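Local coordinates for putative exported protein (Peptoclostridium difficile, PDB 5TTA) that is of unknown function but is probably an exported protein, built around a DUF5780 domain of the E-set clan, at residues A[70-76]-A[210-216]. Numbering follows the deposited sequence.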
# COMPACT_ATOMS: atom_id res chain seq x y z
N LYS A 70 15.24 -11.65 -18.40
CA LYS A 70 14.54 -11.52 -17.14
C LYS A 70 13.70 -10.25 -17.15
O LYS A 70 14.11 -9.24 -17.72
CB LYS A 70 15.53 -11.47 -15.97
CG LYS A 70 16.40 -12.71 -15.83
CD LYS A 70 17.42 -12.51 -14.72
CE LYS A 70 18.70 -11.84 -15.24
NZ LYS A 70 19.74 -11.68 -14.17
N ALA A 71 12.53 -10.33 -16.51
CA ALA A 71 11.68 -9.16 -16.34
C ALA A 71 12.33 -8.16 -15.40
O ALA A 71 12.90 -8.53 -14.37
CB ALA A 71 10.33 -9.59 -15.80
N ILE A 72 12.21 -6.87 -15.72
CA ILE A 72 12.84 -5.79 -14.96
C ILE A 72 11.78 -5.10 -14.10
O ILE A 72 10.86 -4.46 -14.62
CB ILE A 72 13.55 -4.80 -15.89
CG1 ILE A 72 14.82 -5.46 -16.47
CG2 ILE A 72 13.90 -3.49 -15.14
CD1 ILE A 72 15.43 -4.71 -17.64
N MSE A 73 11.91 -5.24 -12.78
CA MSE A 73 10.92 -4.67 -11.87
C MSE A 73 11.27 -3.26 -11.40
O MSE A 73 10.37 -2.53 -10.99
CB MSE A 73 10.69 -5.59 -10.66
CG MSE A 73 11.65 -5.42 -9.51
SE MSE A 73 11.22 -6.68 -8.06
CE MSE A 73 9.58 -5.93 -7.52
N ASP A 74 12.55 -2.85 -11.46
CA ASP A 74 12.92 -1.50 -11.07
C ASP A 74 14.19 -1.10 -11.81
O ASP A 74 14.93 -1.94 -12.32
CB ASP A 74 13.10 -1.37 -9.53
CG ASP A 74 13.04 0.08 -9.02
OD1 ASP A 74 12.71 1.02 -9.79
OD2 ASP A 74 13.32 0.30 -7.83
N TYR A 75 14.41 0.20 -11.94
CA TYR A 75 15.65 0.69 -12.55
C TYR A 75 15.99 2.03 -11.93
O TYR A 75 15.16 2.67 -11.28
CB TYR A 75 15.56 0.79 -14.10
CG TYR A 75 14.48 1.72 -14.64
CD1 TYR A 75 14.48 3.09 -14.35
CD2 TYR A 75 13.49 1.23 -15.49
CE1 TYR A 75 13.51 3.94 -14.85
CE2 TYR A 75 12.52 2.07 -16.00
CZ TYR A 75 12.53 3.42 -15.69
OH TYR A 75 11.55 4.24 -16.21
N GLU A 76 17.24 2.44 -12.13
CA GLU A 76 17.67 3.81 -11.87
C GLU A 76 18.39 4.28 -13.12
O GLU A 76 19.33 3.63 -13.59
CB GLU A 76 18.58 3.90 -10.64
CG GLU A 76 17.88 3.43 -9.38
CD GLU A 76 18.73 3.53 -8.12
OE1 GLU A 76 18.21 3.16 -7.04
OE2 GLU A 76 19.90 3.96 -8.20
N VAL A 210 22.08 4.06 -17.64
CA VAL A 210 21.52 3.15 -16.65
C VAL A 210 22.49 3.05 -15.49
O VAL A 210 23.67 2.76 -15.70
CB VAL A 210 21.26 1.77 -17.26
CG1 VAL A 210 20.76 0.81 -16.17
CG2 VAL A 210 20.26 1.86 -18.43
N LYS A 211 21.99 3.28 -14.28
CA LYS A 211 22.80 3.16 -13.07
C LYS A 211 22.70 1.75 -12.51
O LYS A 211 23.71 1.12 -12.22
CB LYS A 211 22.36 4.22 -12.05
CG LYS A 211 23.09 4.21 -10.68
CD LYS A 211 22.64 5.43 -9.86
CE LYS A 211 23.36 5.53 -8.50
NZ LYS A 211 22.79 4.60 -7.49
N GLN A 212 21.49 1.23 -12.40
CA GLN A 212 21.28 -0.15 -11.98
C GLN A 212 19.89 -0.60 -12.41
O GLN A 212 19.03 0.22 -12.75
CB GLN A 212 21.45 -0.31 -10.47
CG GLN A 212 20.43 0.45 -9.62
CD GLN A 212 20.54 0.06 -8.15
OE1 GLN A 212 21.56 0.27 -7.52
NE2 GLN A 212 19.48 -0.54 -7.62
N VAL A 213 19.65 -1.90 -12.34
CA VAL A 213 18.31 -2.45 -12.55
C VAL A 213 18.09 -3.57 -11.55
O VAL A 213 19.03 -4.20 -11.05
CB VAL A 213 18.03 -2.98 -13.99
CG1 VAL A 213 18.42 -1.99 -15.10
CG2 VAL A 213 18.61 -4.35 -14.21
N THR A 214 16.81 -3.81 -11.25
CA THR A 214 16.40 -4.87 -10.33
C THR A 214 15.45 -5.79 -11.09
O THR A 214 14.46 -5.33 -11.65
CB THR A 214 15.68 -4.30 -9.11
OG1 THR A 214 16.52 -3.33 -8.46
CG2 THR A 214 15.32 -5.43 -8.13
N PHE A 215 15.77 -7.09 -11.12
CA PHE A 215 14.94 -8.05 -11.83
C PHE A 215 13.86 -8.62 -10.91
O PHE A 215 13.86 -8.39 -9.69
CB PHE A 215 15.81 -9.17 -12.43
CG PHE A 215 16.85 -8.68 -13.40
CD1 PHE A 215 16.51 -8.37 -14.72
CD2 PHE A 215 18.17 -8.54 -13.02
CE1 PHE A 215 17.47 -7.92 -15.62
CE2 PHE A 215 19.14 -8.10 -13.92
CZ PHE A 215 18.79 -7.79 -15.22
N ASN A 216 12.91 -9.33 -11.52
CA ASN A 216 11.77 -9.86 -10.76
C ASN A 216 12.17 -10.87 -9.71
O ASN A 216 11.42 -11.06 -8.75
CB ASN A 216 10.74 -10.49 -11.70
CG ASN A 216 9.69 -9.50 -12.16
OD1 ASN A 216 9.91 -8.29 -12.07
ND2 ASN A 216 8.55 -10.00 -12.65
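Strands 72-76 and 210-215 pair antiparallel, their axes 4.5 Å apart at closest approach and inclined at 166°, and two classic beta bulges, one on each strand, interrupt the regular ladder. In the first, Met73 and Asp74 both face Thr214, whose O accepts hydrogen bonds from Met73 N (2.8 Å) and Asp74 N (3.1 Å), while Thr214 N returns one to Asp74 O (2.9 Å). In the second, Lys211 and Gln212 both face Glu76: its O takes a hydrogen bond from Lys211 N at 2.8 Å and a weak one from Gln212 N at 3.4 Å, and Glu76 N donates to Gln212 O (2.9 Å). Beyond the strand ends, Asn216 N still reaches Ala71 O (3.0 Å).

Ile72, Tyr75 and Val213 gather against Leu41 of strand 41-50, and Tyr75 extends its hydroxyl to Asp186. Asp74, Glu76, Gln212 and Thr214 line the other face, where Asp74 forms a salt bridge with Arg135 of the neighbouring strand. Met73 packs on helix 156-175. At one end of the contact Lys70 lies over the Phe215 ring, with CE 3.8 Å and NZ 4.0 Å from its centroid, combining CH-pi and cation-pi interactions; at the other, Glu76 OE2 and Lys211 NZ form a 3.0 Å salt bridge. The pairing thus joins sequence-distant strands of one antiparallel sheet, separating an apolar face from a more polar one, with charged side chains engaged at both ends.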